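Local coordinates for carboxylesterase YBFK (Bacillus subtilis, PDB 4CCY), which hydrolyses carboxylic esters to an alcohol and a carboxylate, acting as a carboxylesterase of the alpha/beta hydrolase superfamily, at residues G42-I47 with K112-S117; A99-R104 with G132-N137; S180-I185 with R198-G203; K269-G272 with E278-E281. All coordinates share one frame; numbering follows the deposited sequence.

Contact 1: residues G42-I47 with K112-S117; sequences GKTHII and KDVFDS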
loop_
_atom_site.group_PDB
_atom_site.type_symbol
_atom_site.label_atom_id
_atom_site.label_comp_id
_atom_site.label_asym_id
_atom_site.label_seq_id
_atom_site.Cartn_x
_atom_site.Cartn_y
_atom_site.Cartn_z
ATOM N N GLY A 42 7.097 2.448 -16.595
ATOM C CA GLY A 42 7.359 1.023 -16.782
ATOM C C GLY A 42 6.159 0.094 -16.694
ATOM O O GLY A 42 5.065 0.485 -16.239
ATOM N N LYS A 43 6.387 -1.152 -17.109
ATOM C CA LYS A 43 5.396 -2.223 -17.056
ATOM C C LYS A 43 5.026 -2.516 -15.602
ATOM O O LYS A 43 5.883 -2.879 -14.794
ATOM C CB LYS A 43 5.956 -3.486 -17.719
ATOM C CG LYS A 43 5.610 -3.646 -19.196
ATOM C CD LYS A 43 6.274 -4.880 -19.821
ATOM C CE LYS A 43 5.942 -6.190 -19.106
ATOM N NZ LYS A 43 6.574 -7.410 -19.702
ATOM N N THR A 44 3.746 -2.349 -15.282
ATOM C CA THR A 44 3.257 -2.419 -13.902
ATOM C C THR A 44 2.434 -3.685 -13.754
ATOM O O THR A 44 1.502 -3.915 -14.538
ATOM C CB THR A 44 2.396 -1.176 -13.567
ATOM O OG1 THR A 44 3.222 -0.014 -13.602
ATOM C CG2 THR A 44 1.728 -1.293 -12.183
ATOM N N HIS A 45 2.783 -4.497 -12.753
ATOM C CA HIS A 45 2.127 -5.789 -12.529
ATOM C C HIS A 45 0.813 -5.627 -11.824
ATOM O O HIS A 45 0.711 -4.861 -10.853
ATOM C CB HIS A 45 3.044 -6.739 -11.762
ATOM C CG HIS A 45 2.575 -8.180 -11.749
ATOM N ND1 HIS A 45 1.857 -8.701 -10.736
ATOM C CD2 HIS A 45 2.768 -9.215 -12.662
ATOM C CE1 HIS A 45 1.600 -9.998 -10.986
ATOM N NE2 HIS A 45 2.161 -10.314 -12.159
ATOM N N ILE A 46 -0.206 -6.330 -12.335
ATOM C CA ILE A 46 -1.561 -6.325 -11.759
ATOM C C ILE A 46 -2.014 -7.753 -11.451
ATOM O O ILE A 46 -1.843 -8.647 -12.276
ATOM C CB ILE A 46 -2.601 -5.731 -12.751
ATOM C CG1 ILE A 46 -2.094 -4.447 -13.432
ATOM C CG2 ILE A 46 -3.981 -5.593 -12.097
ATOM C CD1 ILE A 46 -2.008 -3.216 -12.559
ATOM N N ILE A 47 -2.604 -7.963 -10.273
ATOM C CA ILE A 47 -3.365 -9.173 -10.017
ATOM C C ILE A 47 -4.843 -8.792 -9.893
ATOM O O ILE A 47 -5.205 -8.068 -8.979
ATOM C CB ILE A 47 -2.890 -9.918 -8.759
ATOM C CG1 ILE A 47 -1.404 -10.285 -8.891
ATOM C CG2 ILE A 47 -3.742 -11.162 -8.536
ATOM C CD1 ILE A 47 -0.773 -10.881 -7.647
ATOM N N LYS A 112 -2.521 7.412 -12.962
ATOM C CA LYS A 112 -3.390 7.748 -14.100
ATOM C C LYS A 112 -3.158 6.802 -15.278
ATOM O O LYS A 112 -4.120 6.337 -15.882
ATOM C CB LYS A 112 -3.213 9.202 -14.557
ATOM C CG LYS A 112 -3.882 10.234 -13.669
ATOM C CD LYS A 112 -3.824 11.608 -14.327
ATOM C CE LYS A 112 -3.909 12.705 -13.282
ATOM N NZ LYS A 112 -3.811 14.039 -13.933
ATOM N N ASP A 113 -1.892 6.508 -15.581
ATOM C CA ASP A 113 -1.542 5.542 -16.638
ATOM C C ASP A 113 -2.091 4.146 -16.322
ATOM O O ASP A 113 -2.578 3.449 -17.209
ATOM C CB ASP A 113 -0.021 5.419 -16.804
ATOM C CG ASP A 113 0.622 6.621 -17.471
ATOM O OD1 ASP A 113 -0.080 7.574 -17.873
ATOM O OD2 ASP A 113 1.874 6.603 -17.590
ATOM N N VAL A 114 -1.971 3.726 -15.062
ATOM C CA VAL A 114 -2.526 2.435 -14.637
ATOM C C VAL A 114 -4.039 2.421 -14.893
ATOM O O VAL A 114 -4.541 1.537 -15.568
ATOM C CB VAL A 114 -2.188 2.085 -13.167
ATOM C CG1 VAL A 114 -2.938 0.844 -12.715
ATOM C CG2 VAL A 114 -0.687 1.874 -12.986
ATOM N N PHE A 115 -4.744 3.424 -14.371
ATOM C CA PHE A 115 -6.184 3.595 -14.623
ATOM C C PHE A 115 -6.499 3.526 -16.120
ATOM O O PHE A 115 -7.384 2.767 -16.538
ATOM C CB PHE A 115 -6.676 4.934 -14.060
ATOM C CG PHE A 115 -7.082 4.887 -12.606
ATOM C CD1 PHE A 115 -6.214 4.395 -11.624
ATOM C CD2 PHE A 115 -8.332 5.360 -12.209
ATOM C CE1 PHE A 115 -6.586 4.384 -10.282
ATOM C CE2 PHE A 115 -8.703 5.341 -10.871
ATOM C CZ PHE A 115 -7.829 4.865 -9.910
ATOM N N ASP A 116 -5.764 4.323 -16.905
ATOM C CA ASP A 116 -5.951 4.401 -18.356
ATOM C C ASP A 116 -5.763 3.057 -19.057
ATOM O O ASP A 116 -6.626 2.635 -19.837
ATOM C CB ASP A 116 -5.041 5.476 -18.976
ATOM C CG ASP A 116 -5.532 6.894 -18.690
ATOM O OD1 ASP A 116 -6.632 7.044 -18.121
ATOM O OD2 ASP A 116 -4.817 7.859 -19.030
ATOM N N SER A 117 -4.654 2.384 -18.767
ATOM C CA SER A 117 -4.373 1.068 -19.352
ATOM C C SER A 117 -5.383 -0.010 -18.926
ATOM O O SER A 117 -5.557 -1.019 -19.620
ATOM C CB SER A 117 -2.954 0.617 -19.008
ATOM O OG SER A 117 -1.994 1.462 -19.617
#

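Contact 2: residues A99-R104 with G132-N137; sequences AAMETR and GSHIVN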
loop_
_atom_site.group_PDB
_atom_site.type_symbol
_atom_site.label_atom_id
_atom_site.label_comp_id
_atom_site.label_asym_id
_atom_site.label_seq_id
_atom_site.Cartn_x
_atom_site.Cartn_y
_atom_site.Cartn_z
ATOM N N ALA A 99 11.791 4.796 -16.641
ATOM C CA ALA A 99 12.081 6.074 -15.976
ATOM C C ALA A 99 11.748 6.007 -14.486
ATOM O O ALA A 99 10.668 5.547 -14.103
ATOM C CB ALA A 99 11.294 7.211 -16.618
ATOM N N ALA A 100 12.674 6.461 -13.651
ATOM C CA ALA A 100 12.451 6.486 -12.212
ATOM C C ALA A 100 11.282 7.412 -11.849
ATOM O O ALA A 100 11.182 8.544 -12.338
ATOM C CB ALA A 100 13.719 6.904 -11.478
ATOM N N MET A 101 10.404 6.909 -10.991
ATOM C CA MET A 101 9.269 7.654 -10.494
ATOM C C MET A 101 9.736 8.382 -9.244
ATOM O O MET A 101 10.081 7.735 -8.256
ATOM C CB MET A 101 8.149 6.665 -10.191
ATOM C CG MET A 101 6.780 7.281 -10.064
ATOM S SD MET A 101 5.546 6.026 -9.752
ATOM C CE MET A 101 6.211 5.201 -8.294
ATOM N N GLU A 102 9.772 9.717 -9.290
ATOM C CA GLU A 102 10.543 10.509 -8.307
ATOM C C GLU A 102 9.788 11.520 -7.450
ATOM O O GLU A 102 10.093 11.687 -6.269
ATOM C CB GLU A 102 11.711 11.227 -8.982
ATOM C CG GLU A 102 12.817 10.286 -9.429
ATOM C CD GLU A 102 14.013 11.010 -9.997
ATOM O OE1 GLU A 102 13.826 11.963 -10.787
ATOM O OE2 GLU A 102 15.145 10.604 -9.658
ATOM N N THR A 103 8.838 12.226 -8.051
ATOM C CA THR A 103 8.148 13.311 -7.361
ATOM C C THR A 103 6.714 12.873 -7.096
ATOM O O THR A 103 6.242 11.904 -7.693
ATOM C CB THR A 103 8.099 14.564 -8.237
ATOM O OG1 THR A 103 7.386 14.242 -9.432
ATOM C CG2 THR A 103 9.517 15.053 -8.586
ATOM N N ARG A 104 6.014 13.590 -6.219
ATOM C CA ARG A 104 4.597 13.278 -5.957
ATOM C C ARG A 104 3.711 13.463 -7.198
ATOM O O ARG A 104 2.691 12.772 -7.348
ATOM C CB ARG A 104 4.070 14.041 -4.725
ATOM C CG ARG A 104 4.806 13.638 -3.447
ATOM C CD ARG A 104 4.270 14.279 -2.165
ATOM N NE ARG A 104 4.443 15.735 -2.089
ATOM C CZ ARG A 104 5.567 16.357 -1.729
ATOM N NH1 ARG A 104 6.667 15.675 -1.414
ATOM N NH2 ARG A 104 5.591 17.680 -1.682
ATOM N N GLY A 132 -0.918 3.484 0.993
ATOM C CA GLY A 132 -1.825 4.421 1.651
ATOM C C GLY A 132 -1.429 5.857 1.345
ATOM O O GLY A 132 -2.281 6.687 1.013
ATOM N N SER A 133 -0.133 6.158 1.444
ATOM C CA SER A 133 0.371 7.496 1.096
ATOM C C SER A 133 0.223 7.807 -0.389
ATOM O O SER A 133 -0.061 8.935 -0.744
ATOM C CB SER A 133 1.811 7.693 1.574
ATOM O OG SER A 133 1.867 7.517 2.990
ATOM N N HIS A 134 0.362 6.806 -1.256
ATOM C CA HIS A 134 0.032 7.001 -2.683
ATOM C C HIS A 134 -1.404 7.430 -2.870
ATOM O O HIS A 134 -1.713 8.325 -3.679
ATOM C CB HIS A 134 0.312 5.739 -3.490
ATOM C CG HIS A 134 1.745 5.607 -3.927
ATOM N ND1 HIS A 134 2.190 6.087 -5.114
ATOM C CD2 HIS A 134 2.841 5.043 -3.293
ATOM C CE1 HIS A 134 3.513 5.848 -5.227
ATOM N NE2 HIS A 134 3.916 5.209 -4.110
ATOM N N ILE A 135 -2.300 6.798 -2.115
ATOM C CA ILE A 135 -3.726 7.076 -2.246
ATOM C C ILE A 135 -4.080 8.492 -1.813
ATOM O O ILE A 135 -4.844 9.160 -2.508
ATOM C CB ILE A 135 -4.593 5.997 -1.563
ATOM C CG1 ILE A 135 -4.531 4.716 -2.394
ATOM C CG2 ILE A 135 -6.048 6.435 -1.437
ATOM C CD1 ILE A 135 -4.807 3.461 -1.625
ATOM N N VAL A 136 -3.513 8.963 -0.706
ATOM C CA VAL A 136 -3.752 10.337 -0.266
ATOM C C VAL A 136 -3.257 11.307 -1.337
ATOM O O VAL A 136 -3.969 12.246 -1.705
ATOM C CB VAL A 136 -3.090 10.651 1.084
ATOM C CG1 VAL A 136 -3.376 12.090 1.502
ATOM C CG2 VAL A 136 -3.574 9.674 2.150
ATOM N N ASN A 137 -2.056 11.064 -1.853
ATOM C CA ASN A 137 -1.501 11.874 -2.940
ATOM C C ASN A 137 -2.376 11.854 -4.202
ATOM O O ASN A 137 -2.628 12.901 -4.814
ATOM C CB ASN A 137 -0.075 11.420 -3.281
ATOM C CG ASN A 137 0.586 12.319 -4.308
ATOM O OD1 ASN A 137 0.870 13.488 -4.024
ATOM N ND2 ASN A 137 0.839 11.781 -5.510
HETATM O O HOH W 1 1.387 15.968 -2.836
#

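Contact 3: residues S180-I185 with R198-G203; sequences SYIKWI and RQIVAG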
loop_
_atom_site.group_PDB
_atom_site.type_symbol
_atom_site.label_atom_id
_atom_site.label_comp_id
_atom_site.label_asym_id
_atom_site.label_seq_id
_atom_site.Cartn_x
_atom_site.Cartn_y
_atom_site.Cartn_z
ATOM N N SER A 180 15.414 -7.594 11.070
ATOM C CA SER A 180 15.342 -6.540 12.074
ATOM C C SER A 180 14.132 -5.630 11.805
ATOM O O SER A 180 13.379 -5.311 12.716
ATOM C CB SER A 180 16.653 -5.743 12.098
ATOM O OG SER A 180 16.542 -4.580 12.901
ATOM N N TYR A 181 13.942 -5.249 10.547
ATOM C CA TYR A 181 12.793 -4.434 10.149
ATOM C C TYR A 181 11.480 -5.135 10.461
ATOM O O TYR A 181 10.563 -4.541 11.022
ATOM C CB TYR A 181 12.853 -4.161 8.657
ATOM C CG TYR A 181 11.755 -3.271 8.117
ATOM C CD1 TYR A 181 11.761 -1.910 8.372
ATOM C CD2 TYR A 181 10.728 -3.785 7.315
ATOM C CE1 TYR A 181 10.770 -1.080 7.867
ATOM C CE2 TYR A 181 9.735 -2.955 6.797
ATOM C CZ TYR A 181 9.772 -1.594 7.074
ATOM O OH TYR A 181 8.819 -0.723 6.582
ATOM N N ILE A 182 11.410 -6.407 10.077
ATOM C CA ILE A 182 10.197 -7.211 10.219
ATOM C C ILE A 182 9.836 -7.369 11.698
ATOM O O ILE A 182 8.679 -7.186 12.076
ATOM C CB ILE A 182 10.343 -8.589 9.520
ATOM C CG1 ILE A 182 10.264 -8.422 7.994
ATOM C CG2 ILE A 182 9.282 -9.580 10.015
ATOM C CD1 ILE A 182 10.679 -9.650 7.204
ATOM N N LYS A 183 10.835 -7.681 12.519
ATOM C CA LYS A 183 10.642 -7.914 13.944
ATOM C C LYS A 183 10.063 -6.665 14.613
ATOM O O LYS A 183 9.199 -6.743 15.486
ATOM C CB LYS A 183 11.984 -8.291 14.569
ATOM C CG LYS A 183 11.947 -8.747 16.011
ATOM C CD LYS A 183 13.369 -8.879 16.552
ATOM C CE LYS A 183 14.079 -10.113 15.995
ATOM N NZ LYS A 183 15.545 -10.157 16.292
ATOM N N TRP A 184 10.539 -5.516 14.160
ATOM C CA TRP A 184 10.159 -4.229 14.695
ATOM C C TRP A 184 8.787 -3.816 14.239
ATOM O O TRP A 184 7.975 -3.381 15.044
ATOM C CB TRP A 184 11.208 -3.212 14.261
ATOM C CG TRP A 184 10.803 -1.773 14.397
ATOM C CD1 TRP A 184 10.635 -1.037 15.573
ATOM C CD2 TRP A 184 10.529 -0.828 13.303
ATOM N NE1 TRP A 184 10.264 0.255 15.285
ATOM C CE2 TRP A 184 10.192 0.450 13.942
ATOM C CE3 TRP A 184 10.527 -0.913 11.899
ATOM C CZ2 TRP A 184 9.874 1.580 13.194
ATOM C CZ3 TRP A 184 10.216 0.233 11.168
ATOM C CH2 TRP A 184 9.884 1.444 11.797
ATOM N N ILE A 185 8.520 -3.955 12.943
ATOM C CA ILE A 185 7.259 -3.499 12.358
ATOM C C ILE A 185 6.055 -4.376 12.758
ATOM O O ILE A 185 4.953 -3.865 12.965
ATOM C CB ILE A 185 7.377 -3.331 10.818
ATOM C CG1 ILE A 185 6.350 -2.331 10.295
ATOM C CG2 ILE A 185 7.266 -4.664 10.086
ATOM C CD1 ILE A 185 6.704 -0.896 10.604
ATOM N N ARG A 198 9.586 -14.865 4.209
ATOM C CA ARG A 198 10.629 -15.281 3.288
ATOM C C ARG A 198 10.763 -14.329 2.093
ATOM O O ARG A 198 11.875 -13.934 1.730
ATOM C CB ARG A 198 10.370 -16.719 2.822
ATOM C CG ARG A 198 11.242 -17.150 1.661
ATOM C CD ARG A 198 12.602 -17.598 2.161
ATOM N NE ARG A 198 13.621 -17.524 1.115
ATOM C CZ ARG A 198 14.488 -16.523 0.990
ATOM N NH1 ARG A 198 14.456 -15.503 1.844
ATOM N NH2 ARG A 198 15.391 -16.544 0.015
ATOM N N GLN A 199 9.622 -13.959 1.508
ATOM C CA GLN A 199 9.585 -13.115 0.324
ATOM C C GLN A 199 10.193 -11.740 0.584
ATOM O O GLN A 199 11.021 -11.266 -0.193
ATOM C CB GLN A 199 8.154 -12.970 -0.203
ATOM C CG GLN A 199 8.078 -12.086 -1.438
ATOM C CD GLN A 199 6.666 -11.775 -1.890
ATOM O OE1 GLN A 199 5.751 -12.562 -1.690
ATOM N NE2 GLN A 199 6.492 -10.631 -2.528
ATOM N N ILE A 200 9.779 -11.114 1.680
ATOM C CA ILE A 200 10.283 -9.801 2.063
ATOM C C ILE A 200 11.803 -9.821 2.299
ATOM O O ILE A 200 12.514 -8.911 1.853
ATOM C CB ILE A 200 9.527 -9.251 3.298
ATOM C CG1 ILE A 200 8.059 -9.010 2.938
ATOM C CG2 ILE A 200 10.180 -7.974 3.819
ATOM C CD1 ILE A 200 7.182 -8.767 4.141
ATOM N N VAL A 201 12.288 -10.856 2.990
ATOM C CA VAL A 201 13.726 -11.044 3.221
ATOM C C VAL A 201 14.467 -11.179 1.895
ATOM O O VAL A 201 15.460 -10.496 1.669
ATOM C CB VAL A 201 14.013 -12.240 4.160
ATOM C CG1 VAL A 201 15.505 -12.575 4.216
ATOM C CG2 VAL A 201 13.503 -11.940 5.559
ATOM N N ALA A 202 13.945 -12.023 1.005
ATOM C CA ALA A 202 14.549 -12.258 -0.313
ATOM C C ALA A 202 14.481 -11.007 -1.190
ATOM O O ALA A 202 15.356 -10.773 -2.024
ATOM C CB ALA A 202 13.888 -13.449 -1.006
ATOM N N GLY A 203 13.436 -10.206 -0.992
ATOM C CA GLY A 203 13.292 -8.925 -1.675
ATOM C C GLY A 203 14.437 -7.992 -1.337
ATOM O O GLY A 203 15.040 -7.395 -2.225
#

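Contact 4: residues K269-G272 with E278-E281; sequences KNAG and EQPE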
loop_
_atom_site.group_PDB
_atom_site.type_symbol
_atom_site.label_atom_id
_atom_site.label_comp_id
_atom_site.label_asym_id
_atom_site.label_seq_id
_atom_site.Cartn_x
_atom_site.Cartn_y
_atom_site.Cartn_z
ATOM N N LYS A 269 -7.792 -1.568 18.117
ATOM C CA LYS A 269 -7.163 -2.276 19.226
ATOM C C LYS A 269 -6.489 -3.551 18.776
ATOM O O LYS A 269 -6.949 -4.214 17.844
ATOM C CB LYS A 269 -8.196 -2.652 20.282
ATOM C CG LYS A 269 -8.444 -1.588 21.325
ATOM C CD LYS A 269 -9.495 -2.060 22.323
ATOM C CE LYS A 269 -8.867 -2.525 23.624
ATOM N NZ LYS A 269 -9.820 -2.379 24.763
ATOM N N ASN A 270 -5.404 -3.882 19.471
ATOM C CA ASN A 270 -4.703 -5.159 19.325
ATOM C C ASN A 270 -4.133 -5.321 17.931
ATOM O O ASN A 270 -4.165 -6.410 17.342
ATOM C CB ASN A 270 -5.611 -6.343 19.708
ATOM C CG ASN A 270 -6.107 -6.263 21.149
ATOM O OD1 ASN A 270 -5.347 -5.968 22.063
ATOM N ND2 ASN A 270 -7.387 -6.545 21.351
ATOM N N ALA A 271 -3.633 -4.216 17.393
ATOM C CA ALA A 271 -2.945 -4.258 16.117
ATOM C C ALA A 271 -1.863 -3.209 16.078
ATOM O O ALA A 271 -1.954 -2.187 16.753
ATOM C CB ALA A 271 -3.925 -4.054 14.977
ATOM N N GLY A 272 -0.826 -3.485 15.294
ATOM C CA GLY A 272 0.205 -2.491 15.007
ATOM C C GLY A 272 0.055 -1.907 13.616
ATOM O O GLY A 272 -1.062 -1.658 13.144
ATOM N N GLU A 278 -2.981 -8.272 10.465
ATOM C CA GLU A 278 -3.209 -8.606 11.880
ATOM C C GLU A 278 -4.668 -8.778 12.282
ATOM O O GLU A 278 -4.989 -9.623 13.115
ATOM C CB GLU A 278 -2.644 -7.500 12.749
ATOM C CG GLU A 278 -1.328 -7.845 13.390
ATOM C CD GLU A 278 -0.889 -6.801 14.392
ATOM O OE1 GLU A 278 -0.486 -5.710 13.952
ATOM O OE2 GLU A 278 -0.964 -7.079 15.609
ATOM N N GLN A 279 -5.534 -7.928 11.738
ATOM C CA GLN A 279 -6.964 -7.979 12.046
ATOM C C GLN A 279 -7.778 -8.041 10.759
ATOM O O GLN A 279 -8.615 -7.154 10.514
ATOM C CB GLN A 279 -7.390 -6.760 12.884
ATOM C CG GLN A 279 -6.707 -6.640 14.238
ATOM C CD GLN A 279 -7.158 -7.708 15.222
ATOM O OE1 GLN A 279 -8.141 -8.413 14.990
ATOM N NE2 GLN A 279 -6.452 -7.817 16.334
ATOM N N PRO A 280 -7.536 -9.083 9.931
ATOM C CA PRO A 280 -8.176 -9.129 8.623
ATOM C C PRO A 280 -9.710 -9.204 8.701
ATOM O O PRO A 280 -10.376 -8.608 7.862
ATOM C CB PRO A 280 -7.607 -10.407 7.988
ATOM C CG PRO A 280 -7.169 -11.257 9.129
ATOM C CD PRO A 280 -6.695 -10.279 10.172
ATOM N N GLU A 281 -10.252 -9.928 9.683
ATOM C CA GLU A 281 -11.713 -10.068 9.822
ATOM C C GLU A 281 -12.360 -8.684 9.986
ATOM O O GLU A 281 -13.305 -8.340 9.258
ATOM C CB GLU A 281 -12.095 -10.969 11.012
ATOM C CG GLU A 281 -11.523 -12.391 10.994
ATOM C CD GLU A 281 -10.066 -12.507 11.484
ATOM O OE1 GLU A 281 -9.403 -11.481 11.800
ATOM O OE2 GLU A 281 -9.563 -13.668 11.545
#

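Contact 1: residues G42-I47 with K112-S117
Val-114, on helix 104-118, splits its two methyls between Thr-44 and Ile-46, two residues apart on strand 42-49. CG2 of Val-114 meets Thr-44 CG2 at 4.1 Å, the two side chains crossing at about a right angle. The other branch, Val-114 CG1, comes to 4.2 Å from Ile-46 CD1, and here the side chains run past each other in opposite directions. Ile-46 makes this touch with its longer arm alone: chi2 of -71° bends CD1 out of an extended path. Thr-44 has its methyl opposite the backbone N (chi1 -65° for OG1), which puts OG1 beside that N, turned to Gly-42 O and Trp-110. Thr-44 OG1 donates to Gly-42 O at 3.3 Å, a long bond that meets the acceptor from above the carbonyl plane. The same hydroxyl has a stronger partner in Trp-110 NE1, one helical turn before Val-114, which ties the strand to the helix next to the methyl contact.

Further out, Asp-113 forms a salt bridge with Arg-40 and Ser-117 OG bonds to Ser-38 O. Thr-44 and Ile-46 pair through their backbones with Val-37 and Phe-35 of the antiparallel strand 33-37. With just 90 Å² buried and only methyl groups meeting, this is light van der Waals packing of a helix on the sheet, while the hydrogen bonds and the salt bridge join the same helix to the strand and the turn before it.

Contact 2: residues A99-R104 with G132-N137
His-134 comes first along helix 130-141, offering the rim of its ring to Met-101. Met-101 CE lies near the ring plane, 4.1 Å from His-134 CE1, so the methyl meets the imidazole at its edge and not over a face. A bend at chi3 (55°) swings CE to that position. Phe-107 and Phe-220 also meet this ring, Phe-220 edge-to-face, which makes the histidine part of an aromatic cluster.

One turn further on, Asn-137 points toward the start of helix 104-118. Its ND2 donates to Arg-104 O at 2.8 Å with an N-H...O angle of 153°, the donor somewhat tilted from the carbonyl plane. The other end of the amide, Asn-137 OD1, rests 3.3 Å from Arg-104 CB and takes two hydrogen bonds, from Arg-141 NE and from a water 2.8 Å from OD1. That water in turn accepts from Arg-104 NE at 3.2 Å, in the guanidinium plane, which stands nearly perpendicular to the amide. Arg-104 NH1 leads elsewhere, to Gly-219 O, and Tyr-222 makes a cation-pi contact with the arginine.

Were Asn-137 an alanine, Arg-104 O would probably lose this donor, and the water and Arg-141 NE a shared acceptor. With both amide ends engaged, the flip of the amide is fixed, and the helix that follows the probable nucleophile elbow is tied to the beginning of helix 104-118.

Contact 3: residues S180-I185 with R198-G203
Helix 194-205 brings Ile-200 and Val-201 against Ile-182, and the shortest polar bond in its 198-203 segment is a backbone one, Gly-203 N to Gln-199 O at 2.8 Å. On the facing helix Ile-182 O accepts a hydrogen bond from Thr-186 OG1, and Thr-186 is a ligand of a bound sodium ion together with Gly-187 and Tyr-190, so the end of this helix and the metal site are joined close to the packing surface.

Between the helices themselves the contact is wholly apolar. Ile-182 CD1 is its working atom, placed 3.8 Å from Ile-200 CG2 and 4.0 Å from Val-201 CG2, so that one methyl touches two neighbouring residues. The nearly straight chi2 of 168° carries CD1 out to the end of an extended arm. Ile-200 answers with its short branch, CG2; the two isoleucines lean across each other at a slant, and Val-201 lies roughly square to Ile-182. The backbones stay well apart, with Ile-182 CA 8.6 Å from Ile-200 CA, and the single long arm bridges much of that gap.

Helix 194-205 turns another face, through Gln-199, to helix 12-24, where its OE1 bonds to Ser-24 OG, while NE2 bonds to Ser-66 OG elsewhere. Helix 175-186 in turn stacks Trp-184 on Tyr-168 of helix 164-170 and sets Ile-185 against His-273. Helices 164-170, 175-186 and 194-205 lie in the insertion between strands 146-152 and 236-241, where alpha/beta hydrolases commonly carry their cap.

Contact 4: residues K269-G272 with E278-E281
Glu-278 and Gln-279 both reach toward the loop 269-272 and grip it at two successive peptide groups, with the methyl of Ala-271 between them. On one side, Glu-278 OE1 accepts from Gly-272 N in a short bond of 2.6 Å, nearly straight at 167°. The N-H arrives on the syn side of the carboxylate, somewhat out of its plane. Beside it, Glu-278 OE2 lies 3.5 Å from Ala-271 CA. Gln-279 works from the other side: a bend at chi2 (-70°) turns the amide so that NE2 donates to Asn-270 O at 2.9 Å. The acceptor lies in the amide plane of Gln-279, yet the donor stands above the carbonyl plane of Asn-270. Ala-271 CB fills the angle between the two chains, 3.9 Å from Gln-279 CG.

Replacing Glu-278 with a leucine would probably leave Gly-272 N without its acceptor and this part of the loop freer to shift. Elsewhere on the loop, Asn-270 N bonds to Glu-242 OE2 and Ala-271 pairs with the backbone of His-243. Gly-272 immediately precedes His-273, probably the charge-relay histidine, so the bonds probably help hold the loop that carries this histidine, as in the alpha/beta hydrolase fold.

Overall arrangement
Contacts 1 and 3 are buried and purely apolar across their segments, each resting on a few methyl groups, but one sets a helix on the central sheet and the other joins two helices of the probable cap. Contacts 2 and 4 are only partly buried and rely on side-chain amides or a carboxylate holding backbone groups; contact 4 reaches furthest into the exposed surface. Helix 104-118 serves both contacts 1 and 2, whose segments alternate along the chain and whose centres are about 14 Å apart. Contact 4 lies across the chain's centre from these two. Contacts 3 and 4 approach within about 5 Å at their nearest atoms, near the sodium sites and the presumed catalytic histidine.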